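Local coordinates for protein-glutamine gamma-glutamyltransferase (Pseudomonas aeruginosa PAO1, PDB 6G49) that catalyses transglutaminase cross-linking of glutaminyl to lysyl side chains in vitro and is critical for the viability of the bacterium, perhaps through a cell-wall function, at residues A[79-90]-A[172-180]; A[184-195]-A[251-259]. One frame throughout, in Å; residues are numbered along the deposited sequence.

Contact 1. Residues A[79-90]-A[172-180]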
loop_
_atom_site.group_PDB
_atom_site.type_symbol
_atom_site.label_atom_id
_atom_site.label_comp_id
_atom_site.label_asym_id
_atom_site.label_seq_id
_atom_site.Cartn_x
_atom_site.Cartn_y
_atom_site.Cartn_z
ATOM N N GLU A 79 8.017 -6.133 -1.684
ATOM C CA GLU A 79 8.313 -6.559 -3.038
ATOM C C GLU A 79 8.582 -8.046 -3.160
ATOM O O GLU A 79 8.772 -8.506 -4.311
ATOM C CB GLU A 79 9.507 -5.755 -3.561
ATOM C CG GLU A 79 9.172 -4.302 -3.845
ATOM C CD GLU A 79 10.382 -3.405 -4.051
ATOM O OE1 GLU A 79 11.201 -3.375 -3.150
ATOM O OE2 GLU A 79 10.435 -2.758 -5.119
ATOM N N ARG A 80 8.689 -8.781 -2.079
ATOM C CA ARG A 80 9.029 -10.209 -2.115
ATOM C C ARG A 80 7.793 -10.997 -1.689
ATOM O O ARG A 80 7.196 -10.679 -0.683
ATOM C CB ARG A 80 10.127 -10.532 -1.107
ATOM C CG ARG A 80 11.426 -9.859 -1.505
ATOM C CD ARG A 80 12.489 -10.202 -0.506
ATOM N NE ARG A 80 13.780 -9.892 -1.061
ATOM C CZ ARG A 80 14.882 -9.752 -0.331
ATOM N NH1 ARG A 80 14.804 -9.855 0.987
ATOM N NH2 ARG A 80 16.037 -9.497 -0.933
ATOM N N PHE A 81 7.398 -11.967 -2.496
ATOM C CA PHE A 81 6.308 -12.851 -2.122
ATOM C C PHE A 81 6.792 -14.288 -2.104
ATOM O O PHE A 81 7.246 -14.764 -3.150
ATOM C CB PHE A 81 5.152 -12.746 -3.103
ATOM C CG PHE A 81 3.980 -13.608 -2.721
ATOM C CD1 PHE A 81 3.349 -13.422 -1.497
ATOM C CD2 PHE A 81 3.531 -14.597 -3.581
ATOM C CE1 PHE A 81 2.292 -14.238 -1.117
ATOM C CE2 PHE A 81 2.465 -15.397 -3.212
ATOM C CZ PHE A 81 1.807 -15.164 -2.016
ATOM N N ASP A 82 6.633 -14.994 -0.971
ATOM C CA ASP A 82 7.214 -16.365 -0.818
ATOM C C ASP A 82 6.153 -17.444 -0.914
ATOM O O ASP A 82 6.460 -18.589 -0.663
ATOM C CB ASP A 82 8.021 -16.508 0.467
ATOM C CG ASP A 82 7.193 -16.494 1.732
ATOM O OD1 ASP A 82 5.975 -16.417 1.629
ATOM O OD2 ASP A 82 7.805 -16.588 2.790
ATOM N N GLY A 83 4.939 -17.076 -1.317
ATOM C CA GLY A 83 3.824 -17.988 -1.392
ATOM C C GLY A 83 2.907 -17.904 -0.180
ATOM O O GLY A 83 1.784 -18.422 -0.251
ATOM N N ARG A 84 3.369 -17.279 0.904
ATOM C CA ARG A 84 2.591 -17.035 2.165
ATOM C C ARG A 84 2.574 -15.531 2.509
ATOM O O ARG A 84 1.530 -14.901 2.707
ATOM C CB ARG A 84 3.190 -17.820 3.347
ATOM C CG ARG A 84 4.709 -17.732 3.476
ATOM C CD ARG A 84 5.391 -18.164 4.770
ATOM N NE ARG A 84 6.549 -17.327 5.066
ATOM C CZ ARG A 84 7.560 -17.704 5.827
ATOM N NH1 ARG A 84 8.261 -16.810 6.503
ATOM N NH2 ARG A 84 7.865 -18.985 5.922
ATOM N N ARG A 85 3.748 -14.936 2.577
ATOM C CA ARG A 85 3.928 -13.592 3.125
ATOM C C ARG A 85 4.567 -12.708 2.062
ATOM O O ARG A 85 5.372 -13.163 1.248
ATOM C CB ARG A 85 4.867 -13.545 4.334
ATOM C CG ARG A 85 4.490 -14.462 5.488
ATOM C CD ARG A 85 5.540 -14.360 6.594
ATOM N NE ARG A 85 5.476 -13.109 7.354
ATOM C CZ ARG A 85 4.491 -12.732 8.185
ATOM N NH1 ARG A 85 3.438 -13.509 8.424
ATOM N NH2 ARG A 85 4.577 -11.565 8.797
ATOM N N TRP A 86 4.141 -11.442 2.079
ATOM C CA TRP A 86 4.788 -10.371 1.386
ATOM C C TRP A 86 5.803 -9.713 2.327
ATOM O O TRP A 86 5.563 -9.610 3.571
ATOM C CB TRP A 86 3.757 -9.359 0.906
ATOM C CG TRP A 86 2.906 -9.848 -0.223
ATOM C CD1 TRP A 86 1.754 -10.575 -0.175
ATOM C CD2 TRP A 86 3.213 -9.703 -1.615
ATOM N NE1 TRP A 86 1.335 -10.896 -1.432
ATOM C CE2 TRP A 86 2.191 -10.354 -2.348
ATOM C CE3 TRP A 86 4.246 -9.060 -2.295
ATOM C CZ2 TRP A 86 2.157 -10.369 -3.734
ATOM C CZ3 TRP A 86 4.211 -9.085 -3.672
ATOM C CH2 TRP A 86 3.196 -9.739 -4.392
ATOM N N ALA A 87 6.973 -9.345 1.783
ATOM C CA ALA A 87 8.026 -8.821 2.646
ATOM C C ALA A 87 8.850 -7.738 1.964
ATOM O O ALA A 87 9.010 -7.714 0.733
ATOM C CB ALA A 87 8.971 -9.916 3.114
ATOM N N GLN A 88 9.342 -6.855 2.807
ATOM C CA GLN A 88 10.259 -5.774 2.379
ATOM C C GLN A 88 11.560 -6.394 1.834
ATOM O O GLN A 88 12.093 -7.347 2.444
ATOM C CB GLN A 88 10.613 -4.860 3.569
ATOM C CG GLN A 88 11.477 -3.683 3.247
ATOM C CD GLN A 88 11.715 -2.806 4.460
ATOM O OE1 GLN A 88 12.137 -3.290 5.522
ATOM N NE2 GLN A 88 11.336 -1.552 4.291
ATOM N N ALA A 89 12.027 -5.789 0.758
ATOM C CA ALA A 89 13.382 -6.050 0.175
ATOM C C ALA A 89 14.312 -4.927 0.601
ATOM O O ALA A 89 13.909 -3.816 0.864
ATOM C CB ALA A 89 13.269 -6.179 -1.302
ATOM N N PRO A 90 15.638 -5.129 0.532
ATOM C CA PRO A 90 16.557 -3.996 0.670
ATOM C C PRO A 90 16.393 -2.935 -0.413
ATOM O O PRO A 90 16.104 -3.253 -1.553
ATOM C CB PRO A 90 17.933 -4.653 0.585
ATOM C CG PRO A 90 17.696 -6.112 0.803
ATOM C CD PRO A 90 16.275 -6.427 0.337
ATOM N N THR A 172 14.906 -3.228 -10.403
ATOM C CA THR A 172 13.587 -2.953 -9.800
ATOM C C THR A 172 12.468 -3.650 -10.583
ATOM O O THR A 172 11.548 -4.260 -10.047
ATOM C CB THR A 172 13.330 -1.451 -9.719
ATOM O OG1 THR A 172 14.438 -0.935 -8.985
ATOM C CG2 THR A 172 12.062 -1.179 -8.949
ATOM N N ARG A 173 12.560 -3.563 -11.904
ATOM C CA ARG A 173 11.633 -4.251 -12.786
ATOM C C ARG A 173 11.636 -5.764 -12.506
ATOM O O ARG A 173 10.570 -6.367 -12.352
ATOM C CB ARG A 173 11.924 -3.915 -14.245
ATOM C CG ARG A 173 10.857 -4.345 -15.222
ATOM C CD ARG A 173 11.243 -3.859 -16.640
ATOM N NE ARG A 173 10.207 -3.964 -17.600
ATOM C CZ ARG A 173 10.247 -3.251 -18.727
ATOM N NH1 ARG A 173 11.251 -2.408 -18.923
ATOM N NH2 ARG A 173 9.282 -3.371 -19.592
ATOM N N TRP A 174 12.827 -6.386 -12.487
ATOM C CA TRP A 174 12.964 -7.787 -12.285
ATOM C C TRP A 174 12.391 -8.199 -10.928
ATOM O O TRP A 174 11.668 -9.214 -10.792
ATOM C CB TRP A 174 14.427 -8.228 -12.412
ATOM C CG TRP A 174 14.624 -9.683 -12.642
ATOM C CD1 TRP A 174 14.944 -10.689 -11.784
ATOM C CD2 TRP A 174 14.458 -10.303 -13.927
ATOM N NE1 TRP A 174 14.974 -11.889 -12.465
ATOM C CE2 TRP A 174 14.641 -11.686 -13.754
ATOM C CE3 TRP A 174 14.176 -9.785 -15.190
ATOM C CZ2 TRP A 174 14.640 -12.569 -14.851
ATOM C CZ3 TRP A 174 14.155 -10.655 -16.261
ATOM C CH2 TRP A 174 14.372 -12.019 -16.069
ATOM N N ARG A 175 12.756 -7.452 -9.893
ATOM C CA ARG A 175 12.340 -7.737 -8.520
ATOM C C ARG A 175 10.802 -7.738 -8.435
ATOM O O ARG A 175 10.248 -8.567 -7.717
ATOM C CB ARG A 175 12.916 -6.658 -7.606
ATOM C CG ARG A 175 12.317 -6.636 -6.213
ATOM C CD ARG A 175 12.896 -5.452 -5.456
ATOM N NE ARG A 175 14.247 -5.703 -5.038
ATOM C CZ ARG A 175 14.909 -4.955 -4.148
ATOM N NH1 ARG A 175 14.311 -3.867 -3.674
ATOM N NH2 ARG A 175 16.099 -5.365 -3.680
ATOM N N ASN A 176 10.167 -6.830 -9.195
ATOM C CA ASN A 176 8.735 -6.649 -9.106
ATOM C C ASN A 176 7.962 -7.525 -10.081
ATOM O O ASN A 176 6.764 -7.305 -10.290
ATOM C CB ASN A 176 8.390 -5.163 -9.165
ATOM C CG ASN A 176 8.706 -4.522 -7.848
ATOM O OD1 ASN A 176 8.053 -4.821 -6.862
ATOM N ND2 ASN A 176 9.797 -3.767 -7.780
ATOM N N LEU A 177 8.663 -8.510 -10.691
ATOM C CA LEU A 177 8.016 -9.585 -11.422
ATOM C C LEU A 177 8.210 -10.936 -10.738
ATOM O O LEU A 177 7.791 -11.959 -11.327
ATOM C CB LEU A 177 8.564 -9.544 -12.854
ATOM C CG LEU A 177 8.035 -8.399 -13.697
ATOM C CD1 LEU A 177 8.894 -8.204 -14.940
ATOM C CD2 LEU A 177 6.561 -8.492 -14.087
ATOM N N GLN A 178 8.800 -10.952 -9.553
ATOM C CA GLN A 178 9.131 -12.141 -8.797
ATOM C C GLN A 178 7.881 -12.854 -8.298
ATOM O O GLN A 178 7.029 -12.223 -7.673
ATOM C CB GLN A 178 9.992 -11.815 -7.584
ATOM C CG GLN A 178 10.355 -12.970 -6.678
ATOM C CD GLN A 178 9.334 -13.185 -5.574
ATOM O OE1 GLN A 178 8.861 -12.191 -4.989
ATOM N NE2 GLN A 178 9.002 -14.465 -5.284
ATOM N N LEU A 179 7.781 -14.155 -8.533
ATOM C CA LEU A 179 6.807 -15.036 -7.874
ATOM C C LEU A 179 7.479 -16.365 -7.590
ATOM O O LEU A 179 8.400 -16.758 -8.328
ATOM C CB LEU A 179 5.578 -15.310 -8.733
ATOM C CG LEU A 179 4.664 -14.123 -8.943
ATOM C CD1 LEU A 179 3.564 -14.427 -9.932
ATOM C CD2 LEU A 179 4.077 -13.630 -7.648
ATOM N N PRO A 180 6.969 -17.143 -6.624
ATOM C CA PRO A 180 7.388 -18.549 -6.524
ATOM C C PRO A 180 7.010 -19.257 -7.816
ATOM O O PRO A 180 5.995 -18.972 -8.412
ATOM C CB PRO A 180 6.604 -19.123 -5.319
ATOM C CG PRO A 180 6.098 -17.878 -4.588
ATOM C CD PRO A 180 5.928 -16.790 -5.622
HETATM O O HOH W 1 12.703 -1.338 -5.050
#
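Gln-178 pairs with the backbone of Phe-81 as a neighbouring strand would. Its OE1 takes the Phe-81 N-H at 2.9 Å on a lone pair, almost straight (174°), while its NE2 gives a hydrogen to Phe-81 O at 2.8 Å. The bend at its chi2 (-90°) turns the amide so that both bonds are made at once. The denser, buried part centres on Glu-79, whose carboxylate is shared between Asn-176 and Arg-175 across the contact. Asn-176 ND2 reaches OE2 at 2.9 Å from the anti side and also binds Thr-172 O. Arg-175 NH1 forms a salt bridge to OE1 at 3.2 Å, coming from above the carboxylate, with the two planar groups 83° apart. Gln-91 also binds OE1, and Arg-262 pairs with OE2, so the buried charge is probably well compensated. Arg-175 is meanwhile held end-on: NH1 and NH2 converge on Pro-90 O at 2.8 and 3.0 Å, which sets the guanidinium's orientation, while Ala-89 CB covers one face, 3.4 Å above its plane. Toward solvent the contact thins. Pro-180 touches the Phe-81 ring obliquely, CD to CD2 at 3.8 Å, and its CG packs on Gly-83; just beyond, the exposed Asp-82 accepts from Arg-84 N and Arg-85 N through OD1, an Asx turn and Asx motif. The 79-90 hairpin, with its classic bulge where Glu-79 and Arg-80 face Ala-87, thus meets the end of helix 170-175 and the chain after it, while Leu-179 rests on helix 243-256 and Asn-176 pairs through its backbone with Ala-261 of strand 261-265.

Contact 2. Residues A[184-195]-A[251-259]; sequences NPRARALADELR and AFVLRAAGI
A water joins Asp-192 to the end of the other helix, lying 2.7 Å from Asp-192 OD1 and 3.1 Å from Ala-256 O. Behind this wet rim the two helices meet through small residues. Ala-191 CB presses on Ala-256 CB at 3.4 Å, tighter than usual for two carbons, and also touches Val-253 O and the start of Ala-257. Such short side chains let the axes of helix 185-195 and helix 251-256 approach to 8.2 Å, crossing at -55°. Val-253 continues the apolar seam: its CG1 meets Leu-194 CD1 at 3.9 Å, and its CG2 faces Leu-190 and Ala-187. At the other end Phe-252, with CG anti to its backbone N (chi1 -178°), extends its ring toward the first turn of helix 185-195. Ala-187 CB approaches CE1 obliquely at 3.7 Å, and Asn-184 CB lies near Phe-252 CZ. The ring edge also points at one guanidinium face of Arg-188: Phe-252 CZ sits 3.6 Å from its plane, off centre toward the rim, with the planes 88° apart. That guanidinium is held in place by Pro-180 O and Gly-183 O. Arg-195, extended from CG to NE, lays a guanidinium face over Ala-257 O, 3.5 Å from the plane, and reaches a bound phosphate, probably from the crystallisation liquor. Gly-258, with positive phi, closes helix 243-256 in a Schellman motif. Close alanine-lined packing here joins two helices of the transglutaminase-like fold, in which helix 243-256 carries at its opposite end Cys-243, the nucleophile by similarity.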
loop_
_atom_site.group_PDB
_atom_site.type_symbol
_atom_site.label_atom_id
_atom_site.label_comp_id
_atom_site.label_asym_id
_atom_site.label_seq_id
_atom_site.Cartn_x
_atom_site.Cartn_y
_atom_site.Cartn_z
ATOM N N ASN A 184 -0.473 -21.697 -6.337
ATOM C CA ASN A 184 -1.486 -20.801 -6.922
ATOM C C ASN A 184 -1.620 -20.920 -8.418
ATOM O O ASN A 184 -1.636 -19.931 -9.159
ATOM C CB ASN A 184 -1.226 -19.359 -6.465
ATOM C CG ASN A 184 -1.336 -19.210 -4.976
ATOM O OD1 ASN A 184 -2.420 -19.491 -4.397
ATOM N ND2 ASN A 184 -0.240 -18.821 -4.322
ATOM N N PRO A 185 -1.797 -22.159 -8.959
ATOM C CA PRO A 185 -1.937 -22.335 -10.394
ATOM C C PRO A 185 -3.198 -21.663 -10.970
ATOM O O PRO A 185 -3.192 -21.197 -12.096
ATOM C CB PRO A 185 -2.033 -23.876 -10.519
ATOM C CG PRO A 185 -2.606 -24.337 -9.189
ATOM C CD PRO A 185 -1.916 -23.415 -8.185
ATOM N N ARG A 186 -4.281 -21.592 -10.187
ATOM C CA ARG A 186 -5.504 -20.988 -10.711
ATOM C C ARG A 186 -5.288 -19.481 -10.978
ATOM O O ARG A 186 -5.765 -18.922 -11.939
ATOM C CB ARG A 186 -6.720 -21.302 -9.830
ATOM C CG ARG A 186 -7.143 -22.777 -9.871
ATOM C CD ARG A 186 -8.397 -23.026 -9.017
ATOM N NE ARG A 186 -8.149 -23.055 -7.576
ATOM C CZ ARG A 186 -9.069 -22.932 -6.611
ATOM N NH1 ARG A 186 -10.349 -22.715 -6.916
ATOM N NH2 ARG A 186 -8.690 -23.035 -5.350
ATOM N N ALA A 187 -4.612 -18.805 -10.046
ATOM C CA ALA A 187 -4.366 -17.398 -10.196
ATOM C C ALA A 187 -3.426 -17.120 -11.374
ATOM O O ALA A 187 -3.622 -16.114 -12.096
ATOM C CB ALA A 187 -3.822 -16.843 -8.893
ATOM N N ARG A 188 -2.440 -18.013 -11.585
ATOM C CA ARG A 188 -1.558 -17.907 -12.724
ATOM C C ARG A 188 -2.352 -18.081 -14.019
ATOM O O ARG A 188 -2.149 -17.351 -14.990
ATOM C CB ARG A 188 -0.413 -18.916 -12.622
ATOM C CG ARG A 188 0.702 -18.525 -11.665
ATOM C CD ARG A 188 1.666 -19.687 -11.530
ATOM N NE ARG A 188 2.068 -19.897 -10.153
ATOM C CZ ARG A 188 3.143 -19.349 -9.592
ATOM N NH1 ARG A 188 4.074 -18.768 -10.341
ATOM N NH2 ARG A 188 3.281 -19.375 -8.278
ATOM N N ALA A 189 -3.308 -19.027 -14.028
ATOM C CA ALA A 189 -4.178 -19.208 -15.237
ATOM C C ALA A 189 -5.013 -17.952 -15.530
ATOM O O ALA A 189 -5.159 -17.513 -16.662
ATOM C CB ALA A 189 -5.076 -20.428 -15.047
ATOM N N LEU A 190 -5.579 -17.342 -14.475
ATOM C CA LEU A 190 -6.298 -16.113 -14.632
ATOM C C LEU A 190 -5.395 -15.030 -15.232
ATOM O O LEU A 190 -5.816 -14.319 -16.113
ATOM C CB LEU A 190 -6.874 -15.686 -13.280
ATOM C CG LEU A 190 -7.547 -14.322 -13.254
ATOM C CD1 LEU A 190 -8.810 -14.264 -14.117
ATOM C CD2 LEU A 190 -7.876 -13.901 -11.830
ATOM N N ALA A 191 -4.164 -14.883 -14.698
ATOM C CA ALA A 191 -3.241 -13.882 -15.164
ATOM C C ALA A 191 -2.937 -14.081 -16.668
ATOM O O ALA A 191 -2.889 -13.150 -17.426
ATOM C CB ALA A 191 -1.969 -13.961 -14.377
ATOM N N ASP A 192 -2.770 -15.341 -17.040
ATOM C CA ASP A 192 -2.546 -15.700 -18.473
ATOM C C ASP A 192 -3.702 -15.257 -19.370
ATOM O O ASP A 192 -3.472 -14.688 -20.402
ATOM C CB ASP A 192 -2.423 -17.214 -18.639
ATOM C CG ASP A 192 -1.127 -17.756 -18.087
ATOM O OD1 ASP A 192 -0.216 -16.926 -17.836
ATOM O OD2 ASP A 192 -1.053 -19.006 -17.862
ATOM N N GLU A 193 -4.916 -15.505 -18.911
ATOM C CA GLU A 193 -6.132 -15.181 -19.641
ATOM C C GLU A 193 -6.222 -13.660 -19.745
ATOM O O GLU A 193 -6.512 -13.105 -20.802
ATOM C CB GLU A 193 -7.353 -15.819 -18.963
ATOM C CG GLU A 193 -7.349 -17.340 -19.001
ATOM C CD GLU A 193 -8.179 -18.039 -17.943
ATOM O OE1 GLU A 193 -9.047 -17.376 -17.349
ATOM O OE2 GLU A 193 -7.949 -19.249 -17.711
ATOM N N LEU A 194 -5.967 -12.963 -18.617
ATOM C CA LEU A 194 -6.036 -11.534 -18.678
ATOM C C LEU A 194 -4.991 -10.934 -19.624
ATOM O O LEU A 194 -5.281 -9.929 -20.284
ATOM C CB LEU A 194 -5.857 -10.940 -17.268
ATOM C CG LEU A 194 -7.070 -11.072 -16.359
ATOM C CD1 LEU A 194 -6.668 -10.873 -14.905
ATOM C CD2 LEU A 194 -8.161 -10.095 -16.731
ATOM N N ARG A 195 -3.758 -11.462 -19.600
ATOM C CA ARG A 195 -2.659 -10.958 -20.421
ATOM C C ARG A 195 -3.015 -11.098 -21.916
ATOM O O ARG A 195 -2.749 -10.192 -22.704
ATOM C CB ARG A 195 -1.387 -11.753 -20.116
ATOM C CG ARG A 195 -0.133 -11.326 -20.874
ATOM C CD ARG A 195 1.071 -12.189 -20.497
ATOM N NE ARG A 195 2.352 -11.544 -20.789
ATOM C CZ ARG A 195 3.479 -11.749 -20.113
ATOM N NH1 ARG A 195 3.568 -12.731 -19.236
ATOM N NH2 ARG A 195 4.511 -10.959 -20.311
ATOM N N ALA A 251 -1.584 -7.973 -6.566
ATOM C CA ALA A 251 -0.179 -7.867 -6.958
ATOM C C ALA A 251 0.304 -9.190 -7.582
ATOM O O ALA A 251 1.048 -9.167 -8.587
ATOM C CB ALA A 251 0.679 -7.457 -5.797
ATOM N N PHE A 252 -0.090 -10.317 -7.007
ATOM C CA PHE A 252 0.243 -11.654 -7.545
ATOM C C PHE A 252 -0.196 -11.765 -8.997
ATOM O O PHE A 252 0.620 -12.136 -9.871
ATOM C CB PHE A 252 -0.378 -12.754 -6.707
ATOM C CG PHE A 252 -0.025 -14.135 -7.178
ATOM C CD1 PHE A 252 -0.630 -14.675 -8.298
ATOM C CD2 PHE A 252 0.917 -14.856 -6.492
ATOM C CE1 PHE A 252 -0.262 -15.938 -8.747
ATOM C CE2 PHE A 252 1.292 -16.136 -6.932
ATOM C CZ PHE A 252 0.674 -16.672 -8.045
ATOM N N VAL A 253 -1.471 -11.471 -9.264
ATOM C CA VAL A 253 -2.029 -11.661 -10.601
ATOM C C VAL A 253 -1.345 -10.725 -11.582
ATOM O O VAL A 253 -0.997 -11.130 -12.698
ATOM C CB VAL A 253 -3.559 -11.508 -10.626
ATOM C CG1 VAL A 253 -4.110 -11.564 -12.049
ATOM C CG2 VAL A 253 -4.175 -12.581 -9.790
ATOM N N LEU A 254 -1.060 -9.470 -11.175
ATOM C CA LEU A 254 -0.361 -8.523 -12.073
ATOM C C LEU A 254 1.034 -9.048 -12.422
ATOM O O LEU A 254 1.416 -9.035 -13.626
ATOM C CB LEU A 254 -0.301 -7.126 -11.452
ATOM C CG LEU A 254 -1.625 -6.381 -11.307
ATOM C CD1 LEU A 254 -1.392 -5.061 -10.618
ATOM C CD2 LEU A 254 -2.350 -6.172 -12.627
ATOM N N ARG A 255 1.774 -9.533 -11.456
ATOM C CA ARG A 255 3.097 -10.012 -11.716
ATOM C C ARG A 255 3.019 -11.231 -12.631
ATOM O O ARG A 255 3.892 -11.384 -13.552
ATOM C CB ARG A 255 3.788 -10.470 -10.451
ATOM C CG ARG A 255 4.197 -9.321 -9.537
ATOM C CD ARG A 255 5.111 -9.796 -8.449
ATOM N NE ARG A 255 5.584 -8.667 -7.624
ATOM C CZ ARG A 255 6.501 -8.701 -6.700
ATOM N NH1 ARG A 255 7.094 -9.833 -6.328
ATOM N NH2 ARG A 255 6.887 -7.527 -6.147
ATOM N N ALA A 256 2.034 -12.098 -12.402
ATOM C CA ALA A 256 1.891 -13.321 -13.233
ATOM C C ALA A 256 1.493 -12.947 -14.657
ATOM O O ALA A 256 1.760 -13.774 -15.579
ATOM C CB ALA A 256 0.957 -14.307 -12.607
ATOM N N ALA A 257 0.896 -11.792 -14.884
ATOM C CA ALA A 257 0.530 -11.283 -16.195
ATOM C C ALA A 257 1.670 -10.459 -16.827
ATOM O O ALA A 257 1.470 -9.837 -17.844
ATOM C CB ALA A 257 -0.687 -10.411 -16.116
ATOM N N GLY A 258 2.817 -10.352 -16.162
ATOM C CA GLY A 258 3.974 -9.630 -16.686
ATOM C C GLY A 258 3.976 -8.135 -16.420
ATOM O O GLY A 258 4.725 -7.436 -17.046
ATOM N N ILE A 259 3.209 -7.667 -15.413
ATOM C CA ILE A 259 3.113 -6.261 -15.034
ATOM C C ILE A 259 3.853 -6.115 -13.709
ATOM O O ILE A 259 3.450 -6.753 -12.727
ATOM C CB ILE A 259 1.642 -5.782 -14.923
ATOM C CG1 ILE A 259 0.916 -5.931 -16.259
ATOM C CG2 ILE A 259 1.619 -4.339 -14.414
ATOM C CD1 ILE A 259 -0.541 -5.631 -16.251
HETATM O O HOH W 2 0.920 -16.716 -15.348
#

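The two contacts follow in series along the chain, contact 1 closing at 180 before contact 2 opens at 184, with centres 15 Å apart on the same side of the chain's centre. Helix 170-175 and helix 185-197 are consecutive, and the short connection between them runs against helix 243-256. Besides the carbonyl held by Arg-188, a probable hydrogen bond between Gln-178 O and Arg-255 NH1, 2.7 Å, ties the contacts together. Contact 1 thus fastens this connection to a hairpin of the large antiparallel sheet, and contact 2 packs the following helix on helix 243-256, linking sheet and helices in the periplasmic part of the protein, away from the predicted catalytic residues.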